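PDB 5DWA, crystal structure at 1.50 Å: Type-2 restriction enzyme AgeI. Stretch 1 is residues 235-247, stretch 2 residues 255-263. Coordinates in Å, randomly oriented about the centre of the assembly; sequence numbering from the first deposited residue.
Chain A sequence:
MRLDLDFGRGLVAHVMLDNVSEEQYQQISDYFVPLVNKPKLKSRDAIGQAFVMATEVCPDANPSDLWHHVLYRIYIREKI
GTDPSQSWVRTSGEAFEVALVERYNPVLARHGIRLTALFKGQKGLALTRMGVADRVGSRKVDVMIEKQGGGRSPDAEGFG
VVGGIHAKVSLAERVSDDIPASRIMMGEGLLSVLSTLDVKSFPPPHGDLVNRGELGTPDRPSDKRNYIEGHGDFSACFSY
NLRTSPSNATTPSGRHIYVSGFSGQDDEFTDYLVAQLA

Stretch 1 (235-247) SACFSYNLRTSPS
Stretch 2 255-263: RHIYVSGFS

How do the two backbones run past each other? The strand around Cys237 to Ser239 and the strand around Ile257 to Val259 lie side by side and parallel, their axes 25° apart and 4.6 Å at closest approach. Cys237 pairs with Ile257 (CA to CA 4.6 Å), Phe238 with Tyr258 and Ser239 with Val259 (CA to CA 4.8 Å each). Phi/psi values are extended, for example -126/133 at Cys237 and -99/122 at Ile257. Parallel pairing staggers the hydrogen bonds: Cys237 N gives to His256 O (2.9 Å), Tyr258 N to Cys237 O (2.7 Å), Ser239 N to Tyr258 O (2.8 Å) and Ser260 N to Ser239 O (3.1 Å). Before this ladder, a water bridges Ser235 O (2.8 Å) and His256 N (2.9 Å); after it, another gives to Ser239 O and Ser260 OG, 3.0 Å from each.

Where does the first stretch go after its strand? It folds back over the second. A type I turn from Asn241 to Thr244, with Leu242 at -60/-16 and Arg243 at -85/-12, is closed by Thr244 N to Asn241 O (2.9 Å). Within the bend, Ser239 (chi1 t) gives its OG proton to Thr244 OG1 (2.7 Å), while Asn241 N gives to Ser239 OG (3.1 Å); a small hydroxyl side chain thus ties strand to turn. The returning chain reaches Ile257 at Ser247, whose N gives to Ile257 O (3.0 Å). Ser247 OG, with chi1 m, accepts from Ile257 N at 2.7 Å, so one serine meets both backbone polar groups of Ile257.

Which bumps fill the hollow inside this fold? Ile257 and Val259 put their side chains on the same face as Cys237 and Ser239. Val259 (chi1 t) is the neat plug: CG1 lies 3.3 Å from Asn241 O, and CG2 lies 3.3 Å from Thr244 O and 4.1 Å from Pro246 CD. Its two methyls therefore touch both the start and the end of the turn. Ile257, at chi1 m and chi2 t, sets CG1 3.9 Å from Cys237 CB and CG2 4.0 Å from Thr244 CG2. Branched aliphatic side chains suit these places because they spread in two directions close to the backbone.

What packs on the other face and beyond the strand? Phe238 (m, chi2 84°) and Tyr258 (m, chi2 -80°) share the opposite face. Their rings are near parallel, planes at 24°, but slid apart with centroids 5.2 Å distant; Tyr258 CD2 lies over one face of Phe238, 3.7 Å from Phe238 CE2. Small Ala236 sets CB at the edge of the Tyr258 ring, 4.2 Å from Tyr258 CE2. Farther along, the buried ring of Tyr240 (m, chi2 98°) receives the edge of Phe262 (t, chi2 75°) on its face, centroids 5.3 Å apart and planes at 86°. The stretches together bury 946 Å².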

ATOM      1  N   SER A 235      17.091 -12.640   0.464  1.00 14.70           N
ATOM      2  CA  SER A 235      18.265 -13.426   0.087  1.00 15.20           C
ATOM      3  C   SER A 235      19.183 -12.609  -0.805  1.00 15.19           C
ATOM      4  O   SER A 235      20.410 -12.694  -0.714  1.00 17.53           O
ATOM      5  CB  SER A 235      17.856 -14.713  -0.631  1.00 15.75           C
ATOM      6  OG  SER A 235      17.038 -15.518   0.192  1.00 16.08           O
ATOM      7  N   ALA A 236      18.559 -11.828  -1.680  1.00 14.57           N
ATOM      8  CA  ALA A 236      19.256 -10.980  -2.637  1.00 15.77           C
ATOM      9  C   ALA A 236      18.240 -10.064  -3.282  1.00 14.91           C
ATOM     10  O   ALA A 236      17.049 -10.344  -3.255  1.00 15.45           O
ATOM     11  CB  ALA A 236      19.962 -11.801  -3.688  1.00 15.84           C
ATOM     12  N   CYS A 237      18.720  -8.956  -3.836  1.00 14.07           N
ATOM     13  CA  CYS A 237      17.861  -8.025  -4.548  1.00 14.57           C
ATOM     14  C   CYS A 237      18.426  -7.786  -5.935  1.00 14.93           C
ATOM     15  O   CYS A 237      19.631  -7.559  -6.101  1.00 16.39           O
ATOM     16  CB  CYS A 237      17.740  -6.705  -3.776  1.00 15.00           C
ATOM     17  SG  CYS A 237      16.865  -5.370  -4.661  1.00 16.59           S
ATOM     18  N   PHE A 238      17.550  -7.863  -6.930  1.00 14.08           N
ATOM     19  CA  PHE A 238      17.929  -7.601  -8.309  1.00 14.74           C
ATOM     20  C   PHE A 238      17.105  -6.448  -8.821  1.00 14.67           C
ATOM     21  O   PHE A 238      15.885  -6.516  -8.818  1.00 14.18           O
ATOM     22  CB  PHE A 238      17.733  -8.851  -9.165  1.00 16.12           C
ATOM     23  CG  PHE A 238      18.628  -9.976  -8.762  1.00 17.00           C
ATOM     24  CD1 PHE A 238      18.269 -10.826  -7.725  1.00 17.57           C
ATOM     25  CD2 PHE A 238      19.855 -10.158  -9.381  1.00 17.06           C
ATOM     26  CE1 PHE A 238      19.105 -11.853  -7.335  1.00 18.09           C
ATOM     27  CE2 PHE A 238      20.695 -11.174  -8.985  1.00 18.47           C
ATOM     28  CZ  PHE A 238      20.318 -12.022  -7.962  1.00 18.87           C
ATOM     29  N   SER A 239      17.782  -5.373  -9.212  1.00 14.98           N
ATOM     30  CA  SER A 239      17.105  -4.208  -9.750  1.00 14.40           C
ATOM     31  C   SER A 239      17.385  -4.083 -11.231  1.00 14.50           C
ATOM     32  O   SER A 239      18.497  -4.356 -11.690  1.00 15.12           O
ATOM     33  CB  SER A 239      17.548  -2.937  -9.028  1.00 14.68           C
ATOM     34  OG  SER A 239      17.010  -1.799  -9.689  1.00 15.18           O
ATOM     35  N   TYR A 240      16.371  -3.658 -11.975  1.00 14.88           N
ATOM     36  CA  TYR A 240      16.522  -3.456 -13.409  1.00 15.31           C
ATOM     37  C   TYR A 240      16.411  -1.981 -13.746  1.00 14.88           C
ATOM     38  O   TYR A 240      16.115  -1.602 -14.878  1.00 15.11           O
ATOM     39  CB  TYR A 240      15.496  -4.294 -14.173  1.00 15.26           C
ATOM     40  CG  TYR A 240      15.656  -5.757 -13.844  1.00 15.43           C
ATOM     41  CD1 TYR A 240      14.849  -6.370 -12.887  1.00 15.48           C
ATOM     42  CD2 TYR A 240      16.661  -6.510 -14.439  1.00 15.91           C
ATOM     43  CE1 TYR A 240      15.019  -7.716 -12.562  1.00 16.28           C
ATOM     44  CE2 TYR A 240      16.839  -7.848 -14.116  1.00 16.92           C
ATOM     45  CZ  TYR A 240      16.010  -8.441 -13.179  1.00 17.47           C
ATOM     46  OH  TYR A 240      16.188  -9.768 -12.845  1.00 18.18           O
ATOM     47  N   ASN A 241      16.650  -1.152 -12.737  1.00 13.86           N
ATOM     48  CA  ASN A 241      16.884   0.263 -12.973  1.00 13.92           C
ATOM     49  C   ASN A 241      18.384   0.464 -13.054  1.00 14.30           C
ATOM     50  O   ASN A 241      19.073   0.300 -12.051  1.00 15.23           O
ATOM     51  CB  ASN A 241      16.281   1.111 -11.852  1.00 13.75           C
ATOM     52  CG  ASN A 241      16.314   2.598 -12.154  1.00 14.57           C
ATOM     53  OD1 ASN A 241      17.168   3.070 -12.903  1.00 14.43           O
ATOM     54  ND2 ASN A 241      15.377   3.343 -11.573  1.00 15.76           N
ATOM     55  N   LEU A 242      18.894   0.816 -14.234  1.00 15.57           N
ATOM     56  CA  LEU A 242      20.337   0.998 -14.391  1.00 17.61           C
ATOM     57  C   LEU A 242      20.912   2.089 -13.473  1.00 17.85           C
ATOM     58  O   LEU A 242      22.124   2.141 -13.268  1.00 19.85           O
ATOM     59  CB  LEU A 242      20.678   1.314 -15.847  1.00 18.92           C
ATOM     60  CG  LEU A 242      20.251   0.252 -16.861  1.00 19.99           C
ATOM     61  CD1 LEU A 242      20.719   0.626 -18.274  1.00 20.67           C
ATOM     62  CD2 LEU A 242      20.772  -1.121 -16.447  1.00 21.29           C
ATOM     63  N   ARG A 243      20.053   2.949 -12.920  1.00 17.19           N
ATOM     64  CA  ARG A 243      20.496   3.983 -11.974  1.00 16.89           C
ATOM     65  C   ARG A 243      20.607   3.516 -10.527  1.00 16.49           C
ATOM     66  O   ARG A 243      21.174   4.220  -9.691  1.00 18.16           O
ATOM     67  CB  ARG A 243      19.557   5.189 -12.024  1.00 16.10           C
ATOM     68  CG  ARG A 243      19.596   5.909 -13.349  1.00 16.47           C
ATOM     69  CD  ARG A 243      18.883   7.246 -13.274  1.00 17.70           C
ATOM     70  NE  ARG A 243      18.622   7.721 -14.621  1.00 18.51           N
ATOM     71  CZ  ARG A 243      17.627   7.268 -15.381  1.00 18.62           C
ATOM     72  NH1 ARG A 243      16.789   6.346 -14.909  1.00 17.21           N
ATOM     73  NH2 ARG A 243      17.463   7.728 -16.611  1.00 20.79           N
ATOM     74  N   THR A 244      20.068   2.336 -10.224  1.00 15.62           N
ATOM     75  CA  THR A 244      20.201   1.778  -8.890  1.00 16.51           C
ATOM     76  C   THR A 244      21.677   1.564  -8.589  1.00 18.61           C
ATOM     77  O   THR A 244      22.409   1.033  -9.424  1.00 19.50           O
ATOM     78  CB  THR A 244      19.455   0.429  -8.749  1.00 15.09           C
ATOM     79  OG1 THR A 244      18.068   0.601  -9.079  1.00 15.65           O
ATOM     80  CG2 THR A 244      19.587  -0.111  -7.332  1.00 16.16           C
ATOM     81  N   SER A 245      22.117   1.997  -7.412  1.00 18.60           N
ATOM     82  CA  SER A 245      23.491   1.747  -7.002  1.00 21.29           C
ATOM     83  C   SER A 245      23.609   0.336  -6.451  1.00 21.31           C
ATOM     84  O   SER A 245      22.881  -0.033  -5.535  1.00 20.26           O
ATOM     85  CB  SER A 245      23.948   2.761  -5.956  1.00 24.08           C
ATOM     86  OG  SER A 245      23.965   4.067  -6.503  1.00 27.50           O
ATOM     87  N   PRO A 246      24.525  -0.458  -7.016  1.00 21.85           N
ATOM     88  CA  PRO A 246      24.734  -1.802  -6.477  1.00 23.01           C
ATOM     89  C   PRO A 246      25.379  -1.756  -5.103  1.00 22.86           C
ATOM     90  O   PRO A 246      25.963  -0.747  -4.708  1.00 22.80           O
ATOM     91  CB  PRO A 246      25.667  -2.454  -7.500  1.00 23.58           C
ATOM     92  CG  PRO A 246      26.340  -1.313  -8.185  1.00 24.51           C
ATOM     93  CD  PRO A 246      25.326  -0.216  -8.228  1.00 23.33           C
ATOM     94  N   SER A 247      25.254  -2.856  -4.375  1.00 23.48           N
ATOM     95  CA  SER A 247      25.926  -2.998  -3.097  1.00 23.61           C
ATOM     96  C   SER A 247      27.438  -2.979  -3.278  1.00 26.03           C
ATOM     97  O   SER A 247      27.947  -3.389  -4.320  1.00 26.08           O
ATOM     98  CB  SER A 247      25.500  -4.300  -2.422  1.00 23.31           C
ATOM     99  OG  SER A 247      24.133  -4.260  -2.063  1.00 23.89           O
ATOM    100  N   ARG A 255      23.915  -9.683   2.431  1.00 20.93           N
ATOM    101  CA  ARG A 255      22.942  -9.686   1.343  1.00 20.24           C
ATOM    102  C   ARG A 255      23.195  -8.498   0.433  1.00 19.94           C
ATOM    103  O   ARG A 255      23.541  -7.415   0.903  1.00 20.66           O
ATOM    104  CB  ARG A 255      21.518  -9.635   1.894  1.00 19.45           C
ATOM    105  CG  ARG A 255      21.230 -10.694   2.954  1.00 18.97           C
ATOM    106  CD  ARG A 255      21.408 -12.092   2.396  1.00 20.22           C
ATOM    107  NE  ARG A 255      21.074 -13.106   3.394  1.00 21.91           N
ATOM    108  CZ  ARG A 255      21.058 -14.414   3.160  1.00 24.65           C
ATOM    109  NH1 ARG A 255      21.358 -14.880   1.956  1.00 26.05           N
ATOM    110  NH2 ARG A 255      20.740 -15.256   4.134  1.00 25.96           N
ATOM    111  N   HIS A 256      22.988  -8.691  -0.866  1.00 20.34           N
ATOM    112  CA  HIS A 256      23.397  -7.691  -1.839  1.00 20.93           C
ATOM    113  C   HIS A 256      22.284  -7.223  -2.761  1.00 18.52           C
ATOM    114  O   HIS A 256      21.324  -7.946  -3.011  1.00 17.28           O
ATOM    115  CB  HIS A 256      24.544  -8.242  -2.680  1.00 24.58           C
ATOM    116  CG  HIS A 256      25.821  -8.401  -1.919  1.00 28.26           C
ATOM    117  ND1 HIS A 256      26.005  -9.383  -0.969  1.00 30.50           N
ATOM    118  CD2 HIS A 256      26.975  -7.696  -1.962  1.00 30.31           C
ATOM    119  CE1 HIS A 256      27.221  -9.278  -0.463  1.00 31.25           C
ATOM    120  NE2 HIS A 256      27.831  -8.263  -1.049  1.00 31.08           N
ATOM    121  N   ILE A 257      22.431  -5.989  -3.232  1.00 18.09           N
ATOM    122  CA  ILE A 257      21.644  -5.449  -4.334  1.00 18.26           C
ATOM    123  C   ILE A 257      22.471  -5.555  -5.615  1.00 18.31           C
ATOM    124  O   ILE A 257      23.598  -5.041  -5.681  1.00 20.36           O
ATOM    125  CB  ILE A 257      21.246  -3.981  -4.083  1.00 17.81           C
ATOM    126  CG1 ILE A 257      20.260  -3.879  -2.920  1.00 18.16           C
ATOM    127  CG2 ILE A 257      20.636  -3.362  -5.334  1.00 18.61           C
ATOM    128  CD1 ILE A 257      20.233  -2.513  -2.258  1.00 19.08           C
ATOM    129  N   TYR A 258      21.918  -6.249  -6.608  1.00 16.87           N
ATOM    130  CA  TYR A 258      22.521  -6.391  -7.933  1.00 16.71           C
ATOM    131  C   TYR A 258      21.726  -5.591  -8.958  1.00 16.10           C
ATOM    132  O   TYR A 258      20.521  -5.409  -8.811  1.00 16.53           O
ATOM    133  CB  TYR A 258      22.585  -7.865  -8.353  1.00 18.89           C
ATOM    134  CG  TYR A 258      23.376  -8.727  -7.398  1.00 21.91           C
ATOM    135  CD1 TYR A 258      24.766  -8.758  -7.447  1.00 24.34           C
ATOM    136  CD2 TYR A 258      22.736  -9.500  -6.436  1.00 22.18           C
ATOM    137  CE1 TYR A 258      25.496  -9.539  -6.567  1.00 25.44           C
ATOM    138  CE2 TYR A 258      23.456 -10.279  -5.555  1.00 23.47           C
ATOM    139  CZ  TYR A 258      24.834 -10.295  -5.623  1.00 25.58           C
ATOM    140  OH  TYR A 258      25.548 -11.078  -4.742  1.00 27.68           O
ATOM    141  N   VAL A 259      22.407  -5.119  -9.995  1.00 16.51           N
ATOM    142  CA  VAL A 259      21.790  -4.232 -10.976  1.00 17.82           C
ATOM    143  C   VAL A 259      22.129  -4.707 -12.382  1.00 18.95           C
ATOM    144  O   VAL A 259      23.290  -4.986 -12.682  1.00 19.90           O
ATOM    145  CB  VAL A 259      22.265  -2.767 -10.798  1.00 18.67           C
ATOM    146  CG1 VAL A 259      21.585  -1.847 -11.804  1.00 18.61           C
ATOM    147  CG2 VAL A 259      22.002  -2.278  -9.379  1.00 19.17           C
ATOM    148  N   SER A 260      21.126  -4.792 -13.252  1.00 19.24           N
ATOM    149  CA  SER A 260      21.377  -5.223 -14.626  1.00 19.69           C
ATOM    150  C   SER A 260      20.310  -4.742 -15.583  1.00 19.59           C
ATOM    151  O   SER A 260      19.266  -4.242 -15.165  1.00 19.73           O
ATOM    152  CB  SER A 260      21.470  -6.750 -14.712  1.00 21.38           C
ATOM    153  OG  SER A 260      20.186  -7.354 -14.681  1.00 22.54           O
ATOM    154  N   GLY A 261      20.591  -4.897 -16.874  1.00 19.76           N
ATOM    155  CA  GLY A 261      19.576  -4.747 -17.895  1.00 20.05           C
ATOM    156  C   GLY A 261      18.636  -5.936 -17.819  1.00 19.94           C
ATOM    157  O   GLY A 261      18.872  -6.878 -17.054  1.00 20.50           O
ATOM    158  N   PHE A 262      17.570  -5.915 -18.606  1.00 20.21           N
ATOM    159  CA  PHE A 262      16.544  -6.943 -18.494  1.00 20.37           C
ATOM    160  C   PHE A 262      16.653  -7.987 -19.596  1.00 23.95           C
ATOM    161  O   PHE A 262      16.636  -9.186 -19.327  1.00 26.25           O
ATOM    162  CB  PHE A 262      15.156  -6.303 -18.501  1.00 17.83           C
ATOM    163  CG  PHE A 262      14.049  -7.253 -18.164  1.00 17.48           C
ATOM    164  CD1 PHE A 262      13.842  -7.659 -16.855  1.00 18.41           C
ATOM    165  CD2 PHE A 262      13.194  -7.721 -19.151  1.00 17.73           C
ATOM    166  CE1 PHE A 262      12.810  -8.525 -16.536  1.00 19.20           C
ATOM    167  CE2 PHE A 262      12.159  -8.593 -18.842  1.00 18.42           C
ATOM    168  CZ  PHE A 262      11.972  -8.996 -17.528  1.00 19.67           C
ATOM    169  N   SER A 263      16.768  -7.534 -20.834  1.00 25.65           N
ATOM    170  CA  SER A 263      16.892  -8.448 -21.959  1.00 27.36           C
ATOM    171  C   SER A 263      18.263  -9.115 -21.975  1.00 28.21           C
ATOM    172  O   SER A 263      19.237  -8.568 -21.451  1.00 29.81           O
ATOM    173  CB  SER A 263      16.657  -7.705 -23.271  1.00 27.86           C
ATOM    174  OG  SER A 263      17.700  -6.780 -23.503  1.00 30.09           O
TER
HETATM  175  O   HOH W   1      22.680 -11.425  -1.664  1.00 20.08           O
HETATM  176  O   HOH W   2      19.532  -7.167 -11.795  1.00 21.51           O
HETATM  177  O   HOH W   3      26.632  -6.026  -5.812  1.00 41.16           O